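PDB 3TVA: xylose isomerase domain protein TIM barrel from Planctomyces limnophilus, which binds a magnesium ion within a TIM barrel and probably acts as an isomerase. Local coordinates for residues F16-A21 and Q39-H44; G72-E77 and A102-I107; L144-A149 and V174-L179. All blocks are in the same frame, centred on the assembly; numbering follows the deposited sequence. Where two conformers were deposited one is given.

From the N terminus the chain makes its three contacts in series; none nests in or crosses another. Interaction 1 closes the beta-alpha-beta unit of strand 13-18, helix 27-32 and strand 37-41. Interaction 2 follows, folding the loop after strand 66-71 onto helix 97-114, and interaction 3 joins the end of helix 132-149 to the loop leading into strand 179-183. Neighbours touch: Ala42 CB of interaction 1 lies 3.6 Å from Ile107 CG1 of interaction 2, and Met104 CB of interaction 2 lies 3.8 Å from Leu144 CD1 of interaction 3. Together they run from the paired strands near the metal site out to the helical layer of the barrel.

Interaction 1. Residues F16-A21 and Q39-H44; sequences FTSVDA and QVHAPH
The His44 ring carries the methyl of Ala21 over the centre of one face, a CH-pi contact with CB 3.4 Å from the ring centroid; a small residue suits so close a seat. The His41 ring has Ala21 C over one face and Phe16 CZ at its edge, while its ND1 donates almost in the ring plane to Ala42 O (2.9 Å). Over one face of Phe16, toward the rim, stands Gln39 O.

Asp20 ties the two loops together. With CG in the crowded position between N and carbonyl carbon (chi1 42°), OD2 takes His44 N on its syn lone pair at 2.9 Å and Ala21 N on its anti lone pair, and OD1 bonds Thr47 OG1. An alanine here would lose all three bonds and would probably loosen the loop that presents Ala21 to His44.

Behind the loops the strands pair in parallel: Thr17 N donates to Gln39 O and His41 N to Thr17 O, both at 2.8 Å. Thr17 OG1 adds a second bond to Gln39 O from above the carbonyl plane. Gln39 OE1 bonds the magnesium ligand His211, and Phe16 borders the ligand Glu259, as second-shell residues beside the metal site of a TIM barrel.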
loop_
_atom_site.group_PDB
_atom_site.type_symbol
_atom_site.label_atom_id
_atom_site.label_comp_id
_atom_site.label_asym_id
_atom_site.label_seq_id
_atom_site.Cartn_x
_atom_site.Cartn_y
_atom_site.Cartn_z
ATOM N N PHE A 16 -8.136 2.574 -4.179
ATOM C CA PHE A 16 -7.938 2.139 -2.816
ATOM C C PHE A 16 -9.201 2.541 -2.057
ATOM O O PHE A 16 -9.575 3.705 -2.052
ATOM C CB PHE A 16 -6.664 2.774 -2.235
ATOM C CG PHE A 16 -6.313 2.270 -0.875
ATOM C CD1 PHE A 16 -5.364 1.271 -0.716
ATOM C CD2 PHE A 16 -6.939 2.785 0.252
ATOM C CE1 PHE A 16 -5.040 0.790 0.546
ATOM C CE2 PHE A 16 -6.617 2.310 1.523
ATOM C CZ PHE A 16 -5.658 1.314 1.663
ATOM N N THR A 17 -9.854 1.573 -1.426
ATOM C CA THR A 17 -11.143 1.807 -0.790
ATOM C C THR A 17 -11.114 1.498 0.698
ATOM O O THR A 17 -10.166 0.892 1.202
ATOM C CB THR A 17 -12.252 0.945 -1.422
ATOM O OG1 THR A 17 -11.938 -0.444 -1.254
ATOM C CG2 THR A 17 -12.392 1.264 -2.903
ATOM N N SER A 18 -12.146 1.966 1.397
ATOM C CA SER A 18 -12.337 1.678 2.817
ATOM C C SER A 18 -13.765 1.202 3.022
ATOM O O SER A 18 -14.671 1.728 2.385
ATOM C CB SER A 18 -12.130 2.940 3.672
ATOM O OG SER A 18 -10.755 3.244 3.845
ATOM N N VAL A 19 -13.971 0.180 3.850
ATOM C CA VAL A 19 -15.319 -0.114 4.360
ATOM C C VAL A 19 -15.767 0.894 5.430
ATOM O O VAL A 19 -16.814 1.540 5.311
ATOM C CB VAL A 19 -15.387 -1.525 4.974
ATOM C CG1 VAL A 19 -16.797 -1.809 5.517
ATOM C CG2 VAL A 19 -14.961 -2.560 3.949
ATOM N N ASP A 20 -14.965 1.005 6.485
ATOM C CA ASP A 20 -15.104 2.067 7.482
ATOM C C ASP A 20 -13.747 2.726 7.786
ATOM O O ASP A 20 -13.526 3.895 7.460
ATOM C CB ASP A 20 -15.803 1.565 8.760
ATOM C CG ASP A 20 -15.323 0.179 9.201
ATOM O OD1 ASP A 20 -16.150 -0.606 9.714
ATOM O OD2 ASP A 20 -14.121 -0.121 9.048
ATOM N N ALA A 21 -12.839 1.961 8.394
ATOM C CA ALA A 21 -11.525 2.469 8.787
ATOM C C ALA A 21 -10.680 2.821 7.571
ATOM O O ALA A 21 -10.886 2.272 6.494
ATOM C CB ALA A 21 -10.795 1.445 9.655
ATOM N N GLN A 39 -8.092 -2.249 -3.851
ATOM C CA GLN A 39 -7.453 -2.642 -2.609
ATOM C C GLN A 39 -8.324 -2.060 -1.515
ATOM O O GLN A 39 -8.973 -1.040 -1.706
ATOM C CB GLN A 39 -6.040 -2.076 -2.499
ATOM C CG GLN A 39 -5.071 -2.679 -3.495
ATOM C CD GLN A 39 -3.654 -2.236 -3.223
ATOM O OE1 GLN A 39 -3.367 -1.696 -2.160
ATOM N NE2 GLN A 39 -2.756 -2.460 -4.180
ATOM N N VAL A 40 -8.376 -2.731 -0.377
ATOM C CA VAL A 40 -9.293 -2.328 0.671
ATOM C C VAL A 40 -8.569 -2.163 1.996
ATOM O O VAL A 40 -7.832 -3.058 2.426
ATOM C CB VAL A 40 -10.393 -3.396 0.869
ATOM C CG1 VAL A 40 -11.426 -2.917 1.863
ATOM C CG2 VAL A 40 -11.054 -3.714 -0.462
ATOM N N HIS A 41 -8.790 -1.037 2.660
ATOM C CA HIS A 41 -8.341 -0.926 4.028
ATOM C C HIS A 41 -9.200 -1.856 4.902
ATOM O O HIS A 41 -10.422 -1.855 4.798
ATOM C CB HIS A 41 -8.418 0.514 4.521
ATOM C CG HIS A 41 -7.662 0.747 5.792
ATOM N ND1 HIS A 41 -8.065 0.220 7.003
ATOM C CD2 HIS A 41 -6.513 1.422 6.038
ATOM C CE1 HIS A 41 -7.210 0.583 7.946
ATOM N NE2 HIS A 41 -6.258 1.310 7.385
ATOM N N ALA A 42 -8.566 -2.662 5.747
ATOM C CA ALA A 42 -9.314 -3.604 6.582
ATOM C C ALA A 42 -10.285 -2.859 7.492
ATOM O O ALA A 42 -9.981 -1.783 7.990
ATOM C CB ALA A 42 -8.372 -4.471 7.419
ATOM N N PRO A 43 -11.465 -3.439 7.700
ATOM C CA PRO A 43 -12.484 -2.816 8.545
ATOM C C PRO A 43 -12.047 -2.777 9.996
ATOM O O PRO A 43 -11.068 -3.439 10.376
ATOM C CB PRO A 43 -13.697 -3.730 8.370
ATOM C CG PRO A 43 -13.126 -5.052 7.987
ATOM C CD PRO A 43 -11.897 -4.742 7.167
ATOM N N HIS A 44 -12.750 -1.973 10.785
ATOM C CA HIS A 44 -12.549 -1.920 12.229
ATOM C C HIS A 44 -12.753 -3.298 12.860
ATOM O O HIS A 44 -13.441 -4.138 12.292
ATOM C CB HIS A 44 -13.493 -0.886 12.843
ATOM C CG HIS A 44 -13.038 0.527 12.644
ATOM N ND1 HIS A 44 -11.850 1.008 13.163
ATOM C CD2 HIS A 44 -13.600 1.561 11.972
ATOM C CE1 HIS A 44 -11.708 2.277 12.828
ATOM N NE2 HIS A 44 -12.753 2.636 12.102
HETATM O O HOH W 1 -12.106 -0.137 6.137
#

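Interaction 2. Residues G72-E77 and A102-I107; sequences GGFDGE and AEMKEI
In this TIM barrel the loop leaving strand 66-71 lies against helix 97-114, and a Met-aromatic contact marks the meeting point. The packed side is mostly apolar. Gly72 CA sits 3.8 Å from Met104 SE (the residue is a selenomethionine) and equally far from Ile107 CD1; a beta carbon on Gly72 would collide with the selenium, so glycine suits the place. Met104, bent at both chi2 and chi3, folds back to cross Phe74 at about a right angle. Its CG comes within 3.6 Å of Phe74 CZ, and SE stands 5.0 Å from the ring centroid, 74° off the normal, hence at the edge. Glu103 runs past the same ring in the opposite direction, its CB 3.8 Å from Phe74 CE1 and its carboxylate nearly perpendicular to the ring. Met104 also touches Ile119 and Leu121 of strand 118-121, which places this side in the layer between helix and sheet.

The other side is polar and water-mediated. There Glu103 OE1 accepts from a water at 2.5 Å, and that water accepts in turn from Asp75 N; Glu103 OE2 has its salt bridge with Arg48. The same water gives a weak bond to Asp75 OD1, so it bridges two like-charged carboxylates; it and Arg48 probably ease their repulsion. Beyond it the chain reverses in a type II turn from Phe74 to Glu77, with Gly76 at the position whose positive phi favours a residue without a beta carbon. The turn's own backbone bond, Glu77 N to Phe74 O, is weak; across it Phe74 N also donates to Glu77 OE1 at 3.1 Å, meeting that oxygen from above the carboxylate plane.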
loop_
_atom_site.group_PDB
_atom_site.type_symbol
_atom_site.label_atom_id
_atom_site.label_comp_id
_atom_site.label_asym_id
_atom_site.label_seq_id
_atom_site.Cartn_x
_atom_site.Cartn_y
_atom_site.Cartn_z
ATOM N N GLY A 72 -3.610 -3.402 6.360
ATOM C CA GLY A 72 -3.715 -3.140 7.782
ATOM C C GLY A 72 -3.577 -1.665 8.117
ATOM O O GLY A 72 -2.951 -0.899 7.392
ATOM N N GLY A 73 -4.180 -1.272 9.226
ATOM C CA GLY A 73 -4.026 0.055 9.798
ATOM C C GLY A 73 -4.516 -0.118 11.221
ATOM O O GLY A 73 -5.330 -1.008 11.483
ATOM N N PHE A 74 -4.046 0.715 12.144
ATOM C CA PHE A 74 -4.245 0.418 13.556
ATOM C C PHE A 74 -4.533 1.670 14.344
ATOM O O PHE A 74 -4.157 2.769 13.934
ATOM C CB PHE A 74 -2.990 -0.244 14.143
ATOM C CG PHE A 74 -2.408 -1.324 13.277
ATOM C CD1 PHE A 74 -2.962 -2.592 13.263
ATOM C CD2 PHE A 74 -1.307 -1.072 12.476
ATOM C CE1 PHE A 74 -2.417 -3.600 12.462
ATOM C CE2 PHE A 74 -0.763 -2.069 11.674
ATOM C CZ PHE A 74 -1.321 -3.333 11.669
ATOM N N ASP A 75 -5.206 1.503 15.475
ATOM C CA ASP A 75 -5.459 2.613 16.383
ATOM C C ASP A 75 -4.138 3.119 16.955
ATOM O O ASP A 75 -3.207 2.336 17.198
ATOM C CB ASP A 75 -6.399 2.174 17.511
ATOM C CG ASP A 75 -7.810 1.893 17.016
ATOM O OD1 ASP A 75 -8.364 0.823 17.357
ATOM O OD2 ASP A 75 -8.365 2.744 16.285
ATOM N N GLY A 76 -4.052 4.430 17.138
ATOM C CA GLY A 76 -2.872 5.063 17.698
ATOM C C GLY A 76 -1.801 5.395 16.673
ATOM O O GLY A 76 -0.735 5.882 17.029
ATOM N N GLU A 77 -2.068 5.124 15.400
ATOM C CA GLU A 77 -1.110 5.487 14.355
ATOM C C GLU A 77 -1.297 6.950 13.964
ATOM O O GLU A 77 -2.409 7.381 13.656
ATOM C CB GLU A 77 -1.267 4.590 13.137
ATOM C CG GLU A 77 -0.731 3.181 13.342
ATOM C CD GLU A 77 -0.696 2.384 12.049
ATOM O OE1 GLU A 77 -1.685 2.459 11.285
ATOM O OE2 GLU A 77 0.322 1.690 11.795
ATOM N N ALA A 102 -1.157 -9.156 16.423
ATOM C CA ALA A 102 -2.405 -9.915 16.557
ATOM C C ALA A 102 -3.503 -9.373 15.624
ATOM O O ALA A 102 -4.264 -10.137 15.025
ATOM C CB ALA A 102 -2.901 -9.928 18.037
ATOM N N GLU A 103 -3.573 -8.056 15.489
ATOM C CA GLU A 103 -4.503 -7.455 14.540
ATOM C C GLU A 103 -4.200 -7.845 13.095
ATOM O O GLU A 103 -5.128 -8.105 12.330
ATOM C CB GLU A 103 -4.519 -5.934 14.655
ATOM C CG GLU A 103 -5.405 -5.408 15.739
ATOM C CD GLU A 103 -5.865 -3.993 15.442
ATOM O OE1 GLU A 103 -5.392 -3.065 16.131
ATOM O OE2 GLU A 103 -6.690 -3.808 14.514
HETATM N N MSE A 104 -2.922 -7.879 12.711
HETATM C CA MSE A 104 -2.563 -8.253 11.328
HETATM C C MSE A 104 -2.963 -9.703 11.063
HETATM O O MSE A 104 -3.363 -10.066 9.949
HETATM C CB MSE A 104 -1.054 -8.092 11.053
HETATM C CG MSE A 104 -0.612 -6.709 10.615
HETATM SE SE MSE A 104 -1.575 -6.008 9.058
HETATM C CE MSE A 104 -1.133 -7.337 7.766
ATOM N N LYS A 105 -2.838 -10.543 12.082
ATOM C CA LYS A 105 -3.304 -11.923 11.940
ATOM C C LYS A 105 -4.827 -12.038 11.789
ATOM O O LYS A 105 -5.295 -12.854 11.012
ATOM C CB LYS A 105 -2.789 -12.813 13.064
ATOM C CG LYS A 105 -1.263 -12.988 13.028
ATOM C CD LYS A 105 -0.794 -13.865 14.185
ATOM C CE LYS A 105 0.725 -13.850 14.285
ATOM N NZ LYS A 105 1.185 -14.645 15.441
ATOM N N GLU A 106 -5.595 -11.227 12.512
ATOM C CA GLU A 106 -7.049 -11.182 12.295
ATOM C C GLU A 106 -7.383 -10.645 10.908
ATOM O O GLU A 106 -8.347 -11.070 10.290
ATOM C CB GLU A 106 -7.735 -10.267 13.302
ATOM C CG GLU A 106 -7.705 -10.715 14.729
ATOM C CD GLU A 106 -8.192 -9.599 15.647
ATOM O OE1 GLU A 106 -7.625 -9.457 16.761
ATOM O OE2 GLU A 106 -9.123 -8.853 15.230
ATOM N N ILE A 107 -6.598 -9.682 10.433
ATOM C CA ILE A 107 -6.816 -9.136 9.103
ATOM C C ILE A 107 -6.509 -10.204 8.047
ATOM O O ILE A 107 -7.229 -10.334 7.054
ATOM C CB ILE A 107 -6.025 -7.822 8.901
ATOM C CG1 ILE A 107 -6.711 -6.693 9.692
ATOM C CG2 ILE A 107 -5.934 -7.448 7.421
ATOM C CD1 ILE A 107 -5.788 -5.510 9.990
HETATM O O HOH W 2 -6.626 -0.920 15.876
#

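Interaction 3. Residues L144-A149 and V174-L179; sequences LLTHAA and VNRPNL
Leu145 O is held by two donors: Ala149 N, 2.8 Å away within the helix, and Asn178 ND2, 3.0 Å away from the facing loop. The site belongs to the outer layer of the TIM barrel, where the last turns of helix 132-149 meet the connection from helix 164-174 to strand 179-183. The Asn178 bond is fairly straight (161° at the hydrogen), lies near the plane of both groups and falls on a lone pair of the carbonyl. To deliver it, Asn178 holds CG in the crowded position between N and carbonyl carbon (chi1 64°). A primary amide suits this task because its second N-H can bond too: ND2 also reaches Gln153 O, linking the helix end with the approach to strand 154-158.

Leu145 fills the apolar middle with its two methyls. CD1 presses on Val174 CG1 at 3.4 Å, tighter than usual for carbons, and also lies against Arg176 CG. CD2 turns to Leu179 CB at 3.9 Å and to the amide oxygen of Asn178. Beneath them Leu145 and Ala148 both rest on Val155 of strand 154-158, while Leu179 packs on Leu157 of the same strand.

The loop has a shape of its own. Asn175 leaves the helix with positive phi, a conformation asparagine tolerates well, and a type I turn from Arg176 to Leu179 follows, with Pro177 at a position that fits its fixed phi.

At the outer margin Arg176, bent at chi2, crosses Leu145 obliquely, its CB and CG against the CD1 methyl, and sends NH1 to Thr146 OG1 at 3.0 Å, close to the guanidinium plane. Thr146 OG1 is also bonded to Gln142 O, one turn back, and a water 2.7 Å from this hydroxyl accepts from Arg176 NH2 at 3.0 Å.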
loop_
_atom_site.group_PDB
_atom_site.type_symbol
_atom_site.label_atom_id
_atom_site.label_comp_id
_atom_site.label_asym_id
_atom_site.label_seq_id
_atom_site.Cartn_x
_atom_site.Cartn_y
_atom_site.Cartn_z
ATOM N N LEU A 144 4.307 -13.422 11.259
ATOM C CA LEU A 144 3.149 -13.017 10.469
ATOM C C LEU A 144 3.130 -13.712 9.099
ATOM O O LEU A 144 2.065 -14.095 8.597
ATOM C CB LEU A 144 3.140 -11.499 10.297
ATOM C CG LEU A 144 2.055 -10.891 9.401
ATOM C CD1 LEU A 144 0.626 -11.244 9.883
ATOM C CD2 LEU A 144 2.257 -9.371 9.331
ATOM N N LEU A 145 4.306 -13.875 8.492
ATOM C CA LEU A 145 4.398 -14.526 7.183
ATOM C C LEU A 145 3.971 -15.991 7.230
ATOM O O LEU A 145 3.347 -16.499 6.295
ATOM C CB LEU A 145 5.815 -14.390 6.617
ATOM C CG LEU A 145 6.023 -12.968 6.086
ATOM C CD1 LEU A 145 7.495 -12.636 6.085
ATOM C CD2 LEU A 145 5.422 -12.825 4.680
ATOM N N THR A 146 4.278 -16.661 8.329
ATOM C CA THR A 146 3.850 -18.057 8.513
ATOM C C THR A 146 2.324 -18.126 8.581
ATOM O O THR A 146 1.699 -19.005 7.976
ATOM C CB THR A 146 4.460 -18.647 9.797
ATOM O OG1 THR A 146 5.877 -18.731 9.636
ATOM C CG2 THR A 146 3.879 -20.072 10.143
ATOM N N HIS A 147 1.731 -17.187 9.312
ATOM C CA HIS A 147 0.287 -17.168 9.493
ATOM C C HIS A 147 -0.377 -16.946 8.136
ATOM O O HIS A 147 -1.343 -17.628 7.772
ATOM C CB HIS A 147 -0.109 -16.055 10.469
ATOM C CG HIS A 147 -1.568 -16.047 10.814
ATOM N ND1 HIS A 147 -2.075 -16.696 11.918
ATOM C CD2 HIS A 147 -2.628 -15.489 10.190
ATOM C CE1 HIS A 147 -3.384 -16.530 11.967
ATOM N NE2 HIS A 147 -3.746 -15.799 10.931
ATOM N N ALA A 148 0.159 -15.998 7.375
ATOM C CA ALA A 148 -0.351 -15.738 6.036
ATOM C C ALA A 148 -0.143 -16.928 5.084
ATOM O O ALA A 148 -1.039 -17.255 4.293
ATOM C CB ALA A 148 0.278 -14.466 5.455
ATOM N N ALA A 149 1.025 -17.566 5.153
ATOM C CA ALA A 149 1.293 -18.747 4.320
ATOM C C ALA A 149 0.261 -19.838 4.588
ATOM O O ALA A 149 -0.188 -20.517 3.663
ATOM C CB ALA A 149 2.709 -19.300 4.567
ATOM N N VAL A 174 14.618 -11.361 6.266
ATOM C CA VAL A 174 13.402 -12.114 6.566
ATOM C C VAL A 174 13.397 -13.415 5.753
ATOM O O VAL A 174 13.114 -14.499 6.280
ATOM C CB VAL A 174 12.141 -11.281 6.262
ATOM C CG1 VAL A 174 10.896 -12.154 6.323
ATOM C CG2 VAL A 174 12.034 -10.100 7.238
ATOM N N ASN A 175 13.719 -13.294 4.466
ATOM C CA ASN A 175 13.925 -14.443 3.580
ATOM C C ASN A 175 12.758 -15.441 3.532
ATOM O O ASN A 175 12.951 -16.610 3.828
ATOM C CB ASN A 175 15.243 -15.185 3.933
ATOM C CG ASN A 175 15.706 -16.128 2.810
ATOM O OD1 ASN A 175 15.247 -16.017 1.673
ATOM N ND2 ASN A 175 16.624 -17.045 3.121
ATOM N N ARG A 176 11.575 -14.974 3.117
ATOM C CA ARG A 176 10.378 -15.811 2.990
ATOM C C ARG A 176 9.782 -15.589 1.601
ATOM O O ARG A 176 9.764 -14.457 1.112
ATOM C CB ARG A 176 9.323 -15.433 4.063
ATOM C CG ARG A 176 9.727 -15.770 5.521
ATOM C CD ARG A 176 9.847 -17.290 5.723
ATOM N NE ARG A 176 10.096 -17.670 7.122
ATOM C CZ ARG A 176 9.153 -17.789 8.054
ATOM N NH1 ARG A 176 7.868 -17.553 7.769
ATOM N NH2 ARG A 176 9.506 -18.146 9.286
ATOM N N PRO A 177 9.285 -16.661 0.966
ATOM C CA PRO A 177 8.788 -16.568 -0.419
ATOM C C PRO A 177 7.493 -15.778 -0.583
ATOM O O PRO A 177 7.198 -15.341 -1.688
ATOM C CB PRO A 177 8.556 -18.037 -0.818
ATOM C CG PRO A 177 8.268 -18.728 0.505
ATOM C CD PRO A 177 9.213 -18.042 1.485
ATOM N N ASN A 178 6.713 -15.646 0.480
ATOM C CA ASN A 178 5.458 -14.899 0.424
ATOM C C ASN A 178 5.583 -13.432 0.853
ATOM O O ASN A 178 4.583 -12.790 1.161
ATOM C CB ASN A 178 4.299 -15.626 1.116
ATOM C CG ASN A 178 4.527 -15.789 2.586
ATOM O OD1 ASN A 178 5.667 -15.968 3.024
ATOM N ND2 ASN A 178 3.454 -15.706 3.370
ATOM N N LEU A 179 6.813 -12.951 1.028
ATOM C CA LEU A 179 7.014 -11.532 1.319
ATOM C C LEU A 179 7.326 -10.715 0.073
ATOM O O LEU A 179 8.225 -11.060 -0.690
ATOM C CB LEU A 179 8.133 -11.332 2.351
ATOM C CG LEU A 179 8.464 -9.879 2.729
ATOM C CD1 LEU A 179 7.262 -9.202 3.409
ATOM C CD2 LEU A 179 9.691 -9.833 3.663
HETATM O O HOH W 3 7.717 -18.405 11.624
#